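Local coordinates for nicotinate phosphoribosyltransferase (Vibrio cholerae, PDB 4HL7), which probably catalyses the ATP-coupled synthesis of nicotinate ribonucleotide from nicotinate and 5-phosphoribosyl 1-diphosphate, a step of NAD biosynthesis, at residues A[247-252]-A[277-282]; A[234-239]-A[268-273]; A[5-10]-A[188-193]; A[11-16]-A[136-141]. One frame throughout, in Å; residues are numbered along the deposited sequence.

How the contacts relate
The four contacts form two pairs on opposite sides of the chain's centre. Contacts 1 and 2 have centres about 10 Å apart and touch where Trp-234 NE1 lies 2.8 Å from Ala-251 O, probably a hydrogen bond between consecutive helices. Contacts 3 and 4 are about 9 Å apart between centres; Ser-140 OG probably bonds Arg-189 O at 2.6 Å, and contact 4 is nested in the loop that contact 3 closes. Between the pairs, centres are 28 to 40 Å apart. Contact 2 lies next to His-232, the predicted autophosphorylation site, at the start of helix 232-241; the residue carries no phosphate here.

Contact 1: A[247-252]-A[277-282]; sequences SQQVAL and LNDFNR
Asp-279 OD2 is the anchor, receiving Gln-248 NE2 at 2.9 Å along an almost straight N-H path (176°). The donor lies on the anti side of the carboxylate and 25° out of its plane, whereas the oxygen sits essentially in the amide plane, and the two flat groups stand nearly perpendicular. Gln-248 is extended, with CG anti to its backbone N, and reaches across to the carboxylate. Water 1 grips the same oxygen: it donates to Asp-279 OD2 at 2.7 Å and accepts from Gln-249 N at 2.9 Å, tying the carboxylate to a peptide N-H in the first turn of helix 247-258. A carboxylate there would probably be stabilised by the helix end. Packing is close here too, Gln-249 CB approaching Asp-279 CG at 4.0 Å. Beside these polar groups, Leu-252 CD1 packs against Phe-280 CD1 at 4.2 Å. The looser side is the partly exposed end of Gln-249 and Asn-281, whose OD1 turns to Leu-284 N and caps the following helix. Phe-280 centres an inverse gamma turn. Segment 277-282 lies within the beta-alpha-beta connection from strand 265-267 through helices 273-279 and 282-287 to the adjacent parallel strand 290-293, and helix 247-258, which precedes it, packs against the break between those helices.

Contact 2: A[234-239]-A[268-273]; sequences WFMGHQ and TDTLTI
Van der Waals packing of Thr-270 on Phe-235 and Met-236 carries most of this contact. The threonine side chain points at the helix with both branches in use. Its hydroxyl OG1 lies beside the backbone N (chi1 -58°) and rests on Phe-235 CB at 3.5 Å. The methyl CG2 meets Met-236 CG, in a selenomethionine, at 3.7 Å and also approaches Phe-235 CB at 3.9 Å. Thr-270 and Phe-235 cross at about a right angle, the threonine touching the root of the aromatic side chain. A mixed polar-apolar contact lies one helical turn further on: Gln-239 slides past Thr-270 and Leu-271 in the opposite direction, its NE2 4.0 Å from Thr-270 CG2 and 4.1 Å from Leu-271 CD2, while Gln-239 OE1 accepts a hydrogen bond from Ala-386 N. Aromatic and hydrogen-bonding order is found within the helix itself. His-238 ND1 donates to Trp-234 O at 2.8 Å and 175°, with the acceptor in the imidazole plane, and His-238 CE1 sits 3.5 Å above the centre of the Trp-234 ring. In the loop, Asp-269 OD1 bonds His-232 NE2 and so probably orients that imidazole. The loop 268-273, between strand 265-267 and helix 273-279, lies against helix 232-241, whose other neighbours include helices 21-33, 247-258 and 400-409.

Contact 3: A[5-10]-A[188-193]; sequences PRLFSP and RRFSSQ
Pro-5 and Arg-6 meet Gln-193 through their backbone carbonyls, Arg-6 O lying 3.6 Å from Gln-193 CG. The glutamine then bends at chi2 (57°), and its OE1 is taken by Arg-14 NH2. Leu-7 contributes at two places. Its CD2 methyl packs on Phe-190 CE2 at 3.7 Å, and its carbonyl oxygen receives Ser-191 OG at 2.7 Å, the hydroxyl approaching nearly along the C=O axis (178°). That hydroxyl is doubly engaged, because Ser-191 OG also accepts from Val-194 N at the start of helix 192-205. Phe-8 extends the apolar patch: its ring and that of Phe-190 are near parallel, with planes at 17°, but slid apart to a centroid separation of 5.7 Å, so that they barely overlap; Phe-190 CE2 lies 3.7 Å from both Phe-8 CE2 and Phe-8 CZ. Phe-8 CD2 also leans on Ser-191 CB at 3.6 Å. At Ser-9 the link is a single bridging water, water 2 accepting from Ser-9 N at 2.9 Å and from Gln-193 N at 3.1 Å; Ser-9 OG itself bonds His-11 O. Beyond the rings, helix 131-147 touches Phe-8 through Glu-141 and Arg-145. The geometry is that of a serine N-cap: Ser-191 closes the first turn of its helix while donating outward, and the N-terminal arm of the chain lies across this helix start.

Contact 4: A[11-16]-A[136-141]; sequences HIIRSL and MAIVSE
Glu-141 OE2, which lies 3.7 Å from Ile-12 CG2, accepts a hydrogen bond from Ser-192 N, while the other oxygen, Glu-141 OE1, forms a salt bridge with Arg-145. Both carboxylate oxygens of this buried residue therefore have polar partners beyond the contact. CG stands anti to the backbone N (chi1 -176°), and the extended chain runs past Ile-12 in the opposite direction. Its carboxylate carbon CD comes within 3.7 Å of Ile-12 CG1. The other branch of this isoleucine, CG2, besides touching OE2, lies 3.9 Å from Ile-138 CA. Ile-13 completes the packing: its CG1 touches Ile-138 CG1 at 3.8 Å, the two side chains crossing at about a right angle, and its CD1 meets Ala-137 CB at 4.0 Å. On the polar side, Ile-12 O is hydrogen-bonded to Ser-192 OG. The direct contact between the two segments is apolar, and a polar link between them runs through Ser-192; the bonds of Glu-141 to Ser-192 and Arg-145 suggest that its carboxylate is stabilised in the charged form despite the aliphatic carbons beside it.

Contact 1: A[247-252]-A[277-282]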
loop_
_atom_site.group_PDB
_atom_site.type_symbol
_atom_site.label_atom_id
_atom_site.label_comp_id
_atom_site.label_asym_id
_atom_site.label_seq_id
_atom_site.Cartn_x
_atom_site.Cartn_y
_atom_site.Cartn_z
ATOM N N SER A 247 -4.827 11.261 17.783
ATOM C CA SER A 247 -5.211 10.477 16.604
ATOM C C SER A 247 -4.357 9.205 16.372
ATOM O O SER A 247 -4.890 8.116 16.150
ATOM C CB SER A 247 -5.177 11.368 15.369
ATOM O OG SER A 247 -3.872 11.859 15.110
ATOM N N GLN A 248 -3.025 9.346 16.458
ATOM C CA GLN A 248 -2.170 8.271 16.146
ATOM C C GLN A 248 -2.217 7.217 17.290
ATOM O O GLN A 248 -2.295 6.003 17.062
ATOM C CB GLN A 248 -0.762 8.790 15.940
ATOM C CG GLN A 248 0.235 7.670 15.697
ATOM C CD GLN A 248 1.568 8.220 15.239
ATOM O OE1 GLN A 248 2.017 7.926 14.126
ATOM N NE2 GLN A 248 2.178 9.038 16.064
ATOM N N GLN A 249 -2.228 7.691 18.525
ATOM C CA GLN A 249 -2.327 6.779 19.637
ATOM C C GLN A 249 -3.615 5.992 19.678
ATOM O O GLN A 249 -3.577 4.762 19.889
ATOM C CB GLN A 249 -2.108 7.498 20.980
ATOM C CG GLN A 249 -1.667 6.424 21.971
ATOM C CD GLN A 249 -1.089 6.999 23.205
ATOM O OE1 GLN A 249 0.107 6.927 23.444
ATOM N NE2 GLN A 249 -1.935 7.587 23.993
ATOM N N VAL A 250 -4.733 6.663 19.456
ATOM C CA VAL A 250 -6.033 5.961 19.437
ATOM C C VAL A 250 -6.081 4.953 18.286
ATOM O O VAL A 250 -6.579 3.830 18.439
ATOM C CB VAL A 250 -7.227 6.935 19.367
ATOM C CG1 VAL A 250 -8.500 6.168 19.009
ATOM C CG2 VAL A 250 -7.321 7.748 20.696
ATOM N N ALA A 251 -5.536 5.345 17.120
ATOM C CA ALA A 251 -5.551 4.434 15.969
ATOM C C ALA A 251 -4.711 3.195 16.311
ATOM O O ALA A 251 -5.103 2.042 15.998
ATOM C CB ALA A 251 -4.992 5.137 14.734
ATOM N N LEU A 252 -3.539 3.404 16.973
ATOM C CA LEU A 252 -2.768 2.194 17.417
ATOM C C LEU A 252 -3.569 1.281 18.376
ATOM O O LEU A 252 -3.585 0.051 18.204
ATOM C CB LEU A 252 -1.405 2.568 18.064
ATOM C CG LEU A 252 -0.360 3.287 17.150
ATOM C CD1 LEU A 252 0.672 3.964 18.005
ATOM C CD2 LEU A 252 0.281 2.189 16.268
ATOM N N LEU A 277 7.336 7.772 18.083
ATOM C CA LEU A 277 8.001 7.235 19.304
ATOM C C LEU A 277 7.328 7.723 20.561
ATOM O O LEU A 277 7.248 6.986 21.530
ATOM C CB LEU A 277 9.495 7.611 19.305
ATOM C CG LEU A 277 10.261 6.889 18.164
ATOM C CD1 LEU A 277 11.745 7.202 18.300
ATOM C CD2 LEU A 277 10.027 5.386 18.105
ATOM N N ASN A 278 6.824 8.953 20.554
ATOM C CA ASN A 278 6.119 9.460 21.726
ATOM C C ASN A 278 4.799 8.781 21.986
ATOM O O ASN A 278 4.336 8.742 23.134
ATOM C CB ASN A 278 5.867 10.970 21.640
ATOM C CG ASN A 278 7.131 11.759 21.804
ATOM O OD1 ASN A 278 8.143 11.230 22.308
ATOM N ND2 ASN A 278 7.104 13.038 21.376
ATOM N N ASP A 279 4.189 8.229 20.944
ATOM C CA ASP A 279 2.913 7.512 21.133
ATOM C C ASP A 279 3.083 6.022 21.412
ATOM O O ASP A 279 2.208 5.389 22.017
ATOM C CB ASP A 279 1.992 7.709 19.873
ATOM C CG ASP A 279 1.378 9.120 19.809
ATOM O OD1 ASP A 279 1.258 9.832 20.853
ATOM O OD2 ASP A 279 1.038 9.536 18.707
ATOM N N PHE A 280 4.198 5.470 20.976
ATOM C CA PHE A 280 4.374 3.999 20.903
ATOM C C PHE A 280 4.907 3.531 22.251
ATOM O O PHE A 280 6.095 3.222 22.382
ATOM C CB PHE A 280 5.325 3.669 19.747
ATOM C CG PHE A 280 5.248 2.216 19.231
ATOM C CD1 PHE A 280 4.026 1.591 18.936
ATOM C CD2 PHE A 280 6.430 1.517 18.983
ATOM C CE1 PHE A 280 3.999 0.282 18.464
ATOM C CE2 PHE A 280 6.412 0.202 18.531
ATOM C CZ PHE A 280 5.182 -0.409 18.225
ATOM N N ASN A 281 4.018 3.546 23.284
ATOM C CA ASN A 281 4.453 3.238 24.630
ATOM C C ASN A 281 4.725 1.724 24.844
ATOM O O ASN A 281 4.622 0.887 23.943
ATOM C CB ASN A 281 3.431 3.765 25.635
ATOM C CG ASN A 281 2.070 3.178 25.428
ATOM O OD1 ASN A 281 1.933 1.996 25.256
ATOM N ND2 ASN A 281 1.036 4.034 25.469
ATOM N N ARG A 282 5.109 1.380 26.059
ATOM C CA ARG A 282 5.623 0.057 26.294
ATOM C C ARG A 282 4.522 -0.991 26.014
ATOM O O ARG A 282 4.789 -2.051 25.394
ATOM C CB ARG A 282 6.163 -0.051 27.758
ATOM C CG ARG A 282 6.918 -1.362 27.991
ATOM C CD ARG A 282 7.670 -1.450 29.339
ATOM N NE ARG A 282 6.699 -1.798 30.335
ATOM C CZ ARG A 282 6.309 -3.065 30.543
ATOM N NH1 ARG A 282 5.363 -3.321 31.446
ATOM N NH2 ARG A 282 6.863 -4.043 29.804
HETATM O O HOH W 1 -1.424 10.517 18.705
#

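Contact 2: A[234-239]-A[268-273]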
loop_
_atom_site.group_PDB
_atom_site.type_symbol
_atom_site.label_atom_id
_atom_site.label_comp_id
_atom_site.label_asym_id
_atom_site.label_seq_id
_atom_site.Cartn_x
_atom_site.Cartn_y
_atom_site.Cartn_z
ATOM N N TRP A 234 -5.607 4.601 8.091
ATOM C CA TRP A 234 -6.221 4.314 9.382
ATOM C C TRP A 234 -5.816 5.406 10.396
ATOM O O TRP A 234 -6.634 6.000 11.127
ATOM C CB TRP A 234 -5.730 2.932 9.824
ATOM C CG TRP A 234 -6.173 2.509 11.195
ATOM C CD1 TRP A 234 -5.380 2.320 12.322
ATOM C CD2 TRP A 234 -7.529 2.174 11.607
ATOM N NE1 TRP A 234 -6.143 1.846 13.387
ATOM C CE2 TRP A 234 -7.452 1.766 13.013
ATOM C CE3 TRP A 234 -8.769 2.151 10.961
ATOM C CZ2 TRP A 234 -8.566 1.351 13.720
ATOM C CZ3 TRP A 234 -9.917 1.752 11.699
ATOM C CH2 TRP A 234 -9.808 1.327 13.031
ATOM N N PHE A 235 -4.536 5.766 10.366
ATOM C CA PHE A 235 -4.056 6.828 11.316
ATOM C C PHE A 235 -4.562 8.221 10.915
ATOM O O PHE A 235 -4.911 9.080 11.775
ATOM C CB PHE A 235 -2.532 6.784 11.300
ATOM C CG PHE A 235 -2.007 5.454 11.776
ATOM C CD1 PHE A 235 -1.777 4.423 10.886
ATOM C CD2 PHE A 235 -1.872 5.200 13.119
ATOM C CE1 PHE A 235 -1.380 3.166 11.354
ATOM C CE2 PHE A 235 -1.494 3.926 13.582
ATOM C CZ PHE A 235 -1.234 2.926 12.686
HETATM N N MSE A 236 -4.609 8.457 9.597
HETATM C CA MSE A 236 -5.045 9.780 9.097
HETATM C C MSE A 236 -6.523 9.954 9.406
HETATM O O MSE A 236 -6.925 11.004 9.863
HETATM C CB MSE A 236 -4.848 9.780 7.547
HETATM C CG MSE A 236 -3.350 9.913 7.238
HETATM SE SE MSE A 236 -3.099 9.425 5.325
HETATM C CE MSE A 236 -3.687 11.157 4.618
ATOM N N GLY A 237 -7.347 8.910 9.162
ATOM C CA GLY A 237 -8.799 9.039 9.455
ATOM C C GLY A 237 -9.043 9.441 10.915
ATOM O O GLY A 237 -9.960 10.190 11.226
ATOM N N HIS A 238 -8.236 8.910 11.833
ATOM C CA HIS A 238 -8.385 9.296 13.259
ATOM C C HIS A 238 -8.187 10.746 13.562
ATOM O O HIS A 238 -8.627 11.230 14.605
ATOM C CB HIS A 238 -7.554 8.380 14.183
ATOM C CG HIS A 238 -8.221 7.034 14.406
ATOM N ND1 HIS A 238 -8.152 6.043 13.494
ATOM C CD2 HIS A 238 -9.122 6.598 15.385
ATOM C CE1 HIS A 238 -8.899 4.979 13.911
ATOM N NE2 HIS A 238 -9.490 5.319 15.071
ATOM N N GLN A 239 -7.544 11.485 12.660
ATOM C CA GLN A 239 -7.430 12.970 12.809
ATOM C C GLN A 239 -8.762 13.689 12.744
ATOM O O GLN A 239 -8.894 14.846 13.161
ATOM C CB GLN A 239 -6.471 13.567 11.733
ATOM C CG GLN A 239 -5.050 13.044 11.876
ATOM C CD GLN A 239 -4.224 13.340 10.625
ATOM O OE1 GLN A 239 -4.642 14.131 9.798
ATOM N NE2 GLN A 239 -3.059 12.684 10.477
ATOM N N THR A 268 5.261 4.212 10.674
ATOM C CA THR A 268 5.722 5.150 11.695
ATOM C C THR A 268 5.723 6.576 11.234
ATOM O O THR A 268 6.020 7.531 12.051
ATOM C CB THR A 268 7.179 4.769 12.152
ATOM O OG1 THR A 268 8.048 4.974 11.032
ATOM C CG2 THR A 268 7.249 3.347 12.572
ATOM N N ASP A 269 5.373 6.805 9.960
ATOM C CA ASP A 269 5.571 8.102 9.374
ATOM C C ASP A 269 4.278 8.783 8.886
ATOM O O ASP A 269 4.323 9.626 7.999
ATOM C CB ASP A 269 6.573 8.014 8.160
ATOM C CG ASP A 269 6.032 7.160 6.995
ATOM O OD1 ASP A 269 5.205 6.242 7.220
ATOM O OD2 ASP A 269 6.467 7.410 5.833
ATOM N N THR A 270 3.153 8.487 9.499
ATOM C CA THR A 270 1.973 9.282 9.182
ATOM C C THR A 270 2.237 10.729 9.578
ATOM O O THR A 270 1.877 11.687 8.883
ATOM C CB THR A 270 0.766 8.794 9.972
ATOM O OG1 THR A 270 0.504 7.408 9.684
ATOM C CG2 THR A 270 -0.486 9.681 9.627
ATOM N N LEU A 271 2.928 10.886 10.709
ATOM C CA LEU A 271 3.305 12.191 11.217
ATOM C C LEU A 271 4.830 12.279 11.117
ATOM O O LEU A 271 5.333 12.553 10.014
ATOM C CB LEU A 271 2.820 12.365 12.676
ATOM C CG LEU A 271 1.282 12.215 12.736
ATOM C CD1 LEU A 271 0.807 12.161 14.165
ATOM C CD2 LEU A 271 0.600 13.423 12.058
ATOM N N THR A 272 5.564 12.048 12.219
ATOM C CA THR A 272 7.051 11.946 12.105
ATOM C C THR A 272 7.519 10.805 13.023
ATOM O O THR A 272 6.804 10.402 13.934
ATOM C CB THR A 272 7.772 13.178 12.530
ATOM O OG1 THR A 272 7.468 13.451 13.911
ATOM C CG2 THR A 272 7.408 14.418 11.592
ATOM N N ILE A 273 8.771 10.388 12.870
ATOM C CA ILE A 273 9.302 9.352 13.768
ATOM C C ILE A 273 9.265 9.816 15.228
ATOM O O ILE A 273 8.871 9.017 16.119
ATOM C CB ILE A 273 10.709 8.888 13.343
ATOM C CG1 ILE A 273 11.175 7.633 14.135
ATOM C CG2 ILE A 273 11.712 10.023 13.492
ATOM C CD1 ILE A 273 10.213 6.476 14.124
#

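Contact 3: A[5-10]-A[188-193]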
loop_
_atom_site.group_PDB
_atom_site.type_symbol
_atom_site.label_atom_id
_atom_site.label_comp_id
_atom_site.label_asym_id
_atom_site.label_seq_id
_atom_site.Cartn_x
_atom_site.Cartn_y
_atom_site.Cartn_z
ATOM N N PRO A 5 -2.311 -12.836 -24.945
ATOM C CA PRO A 5 -2.775 -13.560 -23.733
ATOM C C PRO A 5 -1.650 -13.953 -22.756
ATOM O O PRO A 5 -1.929 -14.277 -21.600
ATOM C CB PRO A 5 -3.490 -14.806 -24.306
ATOM C CG PRO A 5 -2.889 -15.010 -25.672
ATOM C CD PRO A 5 -2.435 -13.660 -26.185
ATOM N N ARG A 6 -0.391 -13.870 -23.188
ATOM C CA ARG A 6 0.735 -14.085 -22.274
ATOM C C ARG A 6 1.112 -12.823 -21.473
ATOM O O ARG A 6 1.743 -12.917 -20.455
ATOM C CB ARG A 6 1.949 -14.658 -23.007
ATOM C CG ARG A 6 1.667 -15.893 -23.870
ATOM C CD ARG A 6 2.922 -16.749 -24.009
ATOM N NE ARG A 6 3.790 -16.523 -22.849
ATOM C CZ ARG A 6 5.117 -16.445 -22.901
ATOM N NH1 ARG A 6 5.741 -16.594 -24.054
ATOM N NH2 ARG A 6 5.818 -16.205 -21.801
ATOM N N LEU A 7 0.684 -11.654 -21.940
ATOM C CA LEU A 7 0.904 -10.412 -21.220
ATOM C C LEU A 7 -0.342 -10.020 -20.420
ATOM O O LEU A 7 -0.223 -9.418 -19.338
ATOM C CB LEU A 7 1.222 -9.276 -22.191
ATOM C CG LEU A 7 2.628 -8.728 -22.469
ATOM C CD1 LEU A 7 2.505 -7.427 -23.249
ATOM C CD2 LEU A 7 3.444 -8.508 -21.205
ATOM N N PHE A 8 -1.527 -10.312 -20.970
ATOM C CA PHE A 8 -2.785 -9.847 -20.373
ATOM C C PHE A 8 -3.786 -10.994 -20.314
ATOM O O PHE A 8 -4.046 -11.625 -21.350
ATOM C CB PHE A 8 -3.383 -8.739 -21.210
ATOM C CG PHE A 8 -2.487 -7.567 -21.400
ATOM C CD1 PHE A 8 -1.974 -7.276 -22.664
ATOM C CD2 PHE A 8 -2.152 -6.744 -20.317
ATOM C CE1 PHE A 8 -1.132 -6.172 -22.865
ATOM C CE2 PHE A 8 -1.329 -5.631 -20.501
ATOM C CZ PHE A 8 -0.801 -5.363 -21.789
ATOM N N SER A 9 -4.334 -11.285 -19.120
ATOM C CA SER A 9 -5.459 -12.242 -19.048
ATOM C C SER A 9 -6.762 -11.565 -19.503
ATOM O O SER A 9 -6.815 -10.307 -19.636
ATOM C CB SER A 9 -5.622 -12.784 -17.620
ATOM O OG SER A 9 -5.634 -11.714 -16.647
ATOM N N PRO A 10 -7.855 -12.360 -19.668
ATOM C CA PRO A 10 -9.067 -11.694 -20.103
ATOM C C PRO A 10 -9.582 -10.679 -19.104
ATOM O O PRO A 10 -10.140 -9.659 -19.490
ATOM C CB PRO A 10 -10.071 -12.861 -20.286
ATOM C CG PRO A 10 -9.235 -14.060 -20.516
ATOM C CD PRO A 10 -7.996 -13.836 -19.671
ATOM N N ARG A 188 0.501 -1.437 -8.364
ATOM C CA ARG A 188 1.125 -0.863 -9.600
ATOM C C ARG A 188 1.663 -1.916 -10.544
ATOM O O ARG A 188 2.634 -1.690 -11.272
ATOM C CB ARG A 188 2.174 0.222 -9.286
ATOM C CG ARG A 188 1.595 1.622 -8.992
ATOM C CD ARG A 188 2.677 2.478 -8.296
ATOM N NE ARG A 188 2.178 3.644 -7.551
ATOM C CZ ARG A 188 2.040 3.718 -6.216
ATOM N NH1 ARG A 188 2.297 2.662 -5.420
ATOM N NH2 ARG A 188 1.611 4.866 -5.666
ATOM N N ARG A 189 0.986 -3.052 -10.585
ATOM C CA ARG A 189 1.435 -4.116 -11.495
ATOM C C ARG A 189 1.296 -3.705 -12.946
ATOM O O ARG A 189 0.413 -2.911 -13.307
ATOM C CB ARG A 189 0.668 -5.415 -11.276
ATOM C CG ARG A 189 -0.856 -5.319 -11.560
ATOM C CD ARG A 189 -1.538 -6.395 -10.757
ATOM N NE ARG A 189 -2.964 -6.381 -11.071
ATOM C CZ ARG A 189 -3.865 -7.093 -10.415
ATOM N NH1 ARG A 189 -3.472 -7.937 -9.447
ATOM N NH2 ARG A 189 -5.161 -7.017 -10.784
ATOM N N PHE A 190 2.131 -4.282 -13.813
ATOM C CA PHE A 190 1.973 -4.056 -15.243
ATOM C C PHE A 190 0.585 -4.613 -15.697
ATOM O O PHE A 190 -0.110 -3.987 -16.508
ATOM C CB PHE A 190 3.081 -4.798 -16.010
ATOM C CG PHE A 190 3.018 -4.608 -17.512
ATOM C CD1 PHE A 190 3.675 -3.522 -18.122
ATOM C CD2 PHE A 190 2.364 -5.526 -18.322
ATOM C CE1 PHE A 190 3.602 -3.340 -19.483
ATOM C CE2 PHE A 190 2.298 -5.345 -19.712
ATOM C CZ PHE A 190 2.923 -4.248 -20.284
ATOM N N SER A 191 0.221 -5.793 -15.157
ATOM C CA SER A 191 -1.019 -6.470 -15.466
ATOM C C SER A 191 -1.204 -7.559 -14.411
ATOM O O SER A 191 -0.245 -7.937 -13.747
ATOM C CB SER A 191 -1.001 -7.067 -16.893
ATOM O OG SER A 191 -0.065 -8.142 -16.965
ATOM N N SER A 192 -2.433 -8.038 -14.224
ATOM C CA SER A 192 -2.647 -9.148 -13.275
ATOM C C SER A 192 -1.902 -10.433 -13.743
ATOM O O SER A 192 -1.426 -11.226 -12.897
ATOM C CB SER A 192 -4.157 -9.395 -13.041
ATOM O OG SER A 192 -4.796 -9.694 -14.265
ATOM N N GLN A 193 -1.823 -10.649 -15.066
ATOM C CA GLN A 193 -1.079 -11.795 -15.652
ATOM C C GLN A 193 0.395 -11.715 -15.322
ATOM O O GLN A 193 1.011 -12.745 -14.944
ATOM C CB GLN A 193 -1.304 -11.916 -17.182
ATOM C CG GLN A 193 -0.740 -13.198 -17.833
ATOM C CD GLN A 193 -1.301 -14.444 -17.189
ATOM O OE1 GLN A 193 -2.484 -14.551 -17.005
ATOM N NE2 GLN A 193 -0.432 -15.318 -16.732
HETATM O O HOH W 2 -3.812 -9.331 -17.047
#

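Contact 4: A[11-16]-A[136-141]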
loop_
_atom_site.group_PDB
_atom_site.type_symbol
_atom_site.label_atom_id
_atom_site.label_comp_id
_atom_site.label_asym_id
_atom_site.label_seq_id
_atom_site.Cartn_x
_atom_site.Cartn_y
_atom_site.Cartn_z
ATOM N N HIS A 11 -9.361 -10.937 -17.822
ATOM C CA HIS A 11 -9.871 -10.056 -16.767
ATOM C C HIS A 11 -8.711 -9.318 -16.102
ATOM O O HIS A 11 -7.659 -9.910 -15.842
ATOM C CB HIS A 11 -10.685 -10.883 -15.761
ATOM C CG HIS A 11 -10.006 -12.177 -15.330
ATOM N ND1 HIS A 11 -8.907 -12.681 -15.963
ATOM C CD2 HIS A 11 -10.301 -13.075 -14.288
ATOM C CE1 HIS A 11 -8.515 -13.828 -15.358
ATOM N NE2 HIS A 11 -9.360 -14.070 -14.330
ATOM N N ILE A 12 -8.881 -8.007 -15.909
ATOM C CA ILE A 12 -7.900 -7.153 -15.200
ATOM C C ILE A 12 -7.975 -7.519 -13.702
ATOM O O ILE A 12 -7.007 -7.993 -13.128
ATOM C CB ILE A 12 -8.191 -5.644 -15.474
ATOM C CG1 ILE A 12 -7.941 -5.345 -16.976
ATOM C CG2 ILE A 12 -7.404 -4.750 -14.499
ATOM C CD1 ILE A 12 -8.212 -3.909 -17.381
ATOM N N ILE A 13 -9.141 -7.360 -13.110
ATOM C CA ILE A 13 -9.334 -7.711 -11.705
ATOM C C ILE A 13 -9.848 -9.160 -11.621
ATOM O O ILE A 13 -10.826 -9.533 -12.280
ATOM C CB ILE A 13 -10.303 -6.730 -11.000
ATOM C CG1 ILE A 13 -9.766 -5.265 -11.120
ATOM C CG2 ILE A 13 -10.565 -7.176 -9.567
ATOM C CD1 ILE A 13 -8.454 -4.984 -10.397
ATOM N N ARG A 14 -9.187 -9.976 -10.823
ATOM C CA ARG A 14 -9.422 -11.421 -10.907
ATOM C C ARG A 14 -10.569 -11.884 -9.999
ATOM O O ARG A 14 -11.170 -12.898 -10.255
ATOM C CB ARG A 14 -8.140 -12.112 -10.556
ATOM C CG ARG A 14 -7.087 -11.715 -11.583
ATOM C CD ARG A 14 -6.399 -12.880 -12.076
ATOM N NE ARG A 14 -5.582 -12.568 -13.249
ATOM C CZ ARG A 14 -4.731 -13.435 -13.745
ATOM N NH1 ARG A 14 -4.613 -14.630 -13.162
ATOM N NH2 ARG A 14 -4.001 -13.120 -14.808
ATOM N N SER A 15 -10.811 -11.139 -8.931
ATOM C CA SER A 15 -11.850 -11.450 -7.905
ATOM C C SER A 15 -11.818 -10.311 -6.908
ATOM O O SER A 15 -10.935 -9.444 -6.987
ATOM C CB SER A 15 -11.570 -12.773 -7.177
ATOM O OG SER A 15 -10.544 -12.658 -6.177
ATOM N N LEU A 16 -12.743 -10.298 -5.942
ATOM C CA LEU A 16 -12.692 -9.225 -4.928
ATOM C C LEU A 16 -11.650 -9.537 -3.857
ATOM O O LEU A 16 -11.516 -8.790 -2.863
ATOM C CB LEU A 16 -14.084 -8.999 -4.283
ATOM C CG LEU A 16 -15.135 -8.185 -5.077
ATOM C CD1 LEU A 16 -16.394 -7.984 -4.241
ATOM C CD2 LEU A 16 -14.598 -6.833 -5.578
HETATM N N MSE A 136 -6.285 1.396 -8.731
HETATM C CA MSE A 136 -4.850 1.599 -9.168
HETATM C C MSE A 136 -4.458 0.547 -10.145
HETATM O O MSE A 136 -3.871 0.872 -11.156
HETATM C CB MSE A 136 -3.932 1.661 -7.933
HETATM C CG MSE A 136 -4.252 2.939 -7.227
HETATM SE SE MSE A 136 -3.214 2.939 -5.533
HETATM C CE MSE A 136 -1.421 3.211 -6.326
ATOM N N ALA A 137 -4.888 -0.720 -9.916
ATOM C CA ALA A 137 -4.534 -1.874 -10.799
ATOM C C ALA A 137 -5.162 -1.762 -12.162
ATOM O O ALA A 137 -4.555 -2.142 -13.197
ATOM C CB ALA A 137 -4.890 -3.212 -10.157
ATOM N N ILE A 138 -6.379 -1.220 -12.155
ATOM C CA ILE A 138 -7.112 -1.000 -13.379
ATOM C C ILE A 138 -6.416 0.102 -14.187
ATOM O O ILE A 138 -6.177 -0.073 -15.348
ATOM C CB ILE A 138 -8.578 -0.569 -13.046
ATOM C CG1 ILE A 138 -9.426 -1.825 -12.703
ATOM C CG2 ILE A 138 -9.191 0.200 -14.246
ATOM C CD1 ILE A 138 -10.731 -1.463 -11.959
ATOM N N VAL A 139 -6.139 1.247 -13.568
ATOM C CA VAL A 139 -5.493 2.341 -14.321
ATOM C C VAL A 139 -4.129 1.904 -14.864
ATOM O O VAL A 139 -3.836 2.124 -16.015
ATOM C CB VAL A 139 -5.329 3.641 -13.503
ATOM C CG1 VAL A 139 -4.613 4.732 -14.323
ATOM C CG2 VAL A 139 -6.697 4.180 -13.070
ATOM N N SER A 140 -3.332 1.247 -14.017
ATOM C CA SER A 140 -2.071 0.643 -14.482
ATOM C C SER A 140 -2.206 -0.255 -15.675
ATOM O O SER A 140 -1.534 -0.024 -16.709
ATOM C CB SER A 140 -1.322 -0.078 -13.329
ATOM O OG SER A 140 -0.006 -0.400 -13.779
ATOM N N GLU A 141 -3.079 -1.258 -15.574
ATOM C CA GLU A 141 -3.227 -2.244 -16.638
ATOM C C GLU A 141 -3.879 -1.717 -17.935
ATOM O O GLU A 141 -3.540 -2.201 -19.033
ATOM C CB GLU A 141 -3.942 -3.514 -16.150
ATOM C CG GLU A 141 -3.991 -4.543 -17.277
ATOM C CD GLU A 141 -4.264 -5.950 -16.843
ATOM O OE1 GLU A 141 -4.571 -6.764 -17.746
ATOM O OE2 GLU A 141 -4.216 -6.248 -15.634
#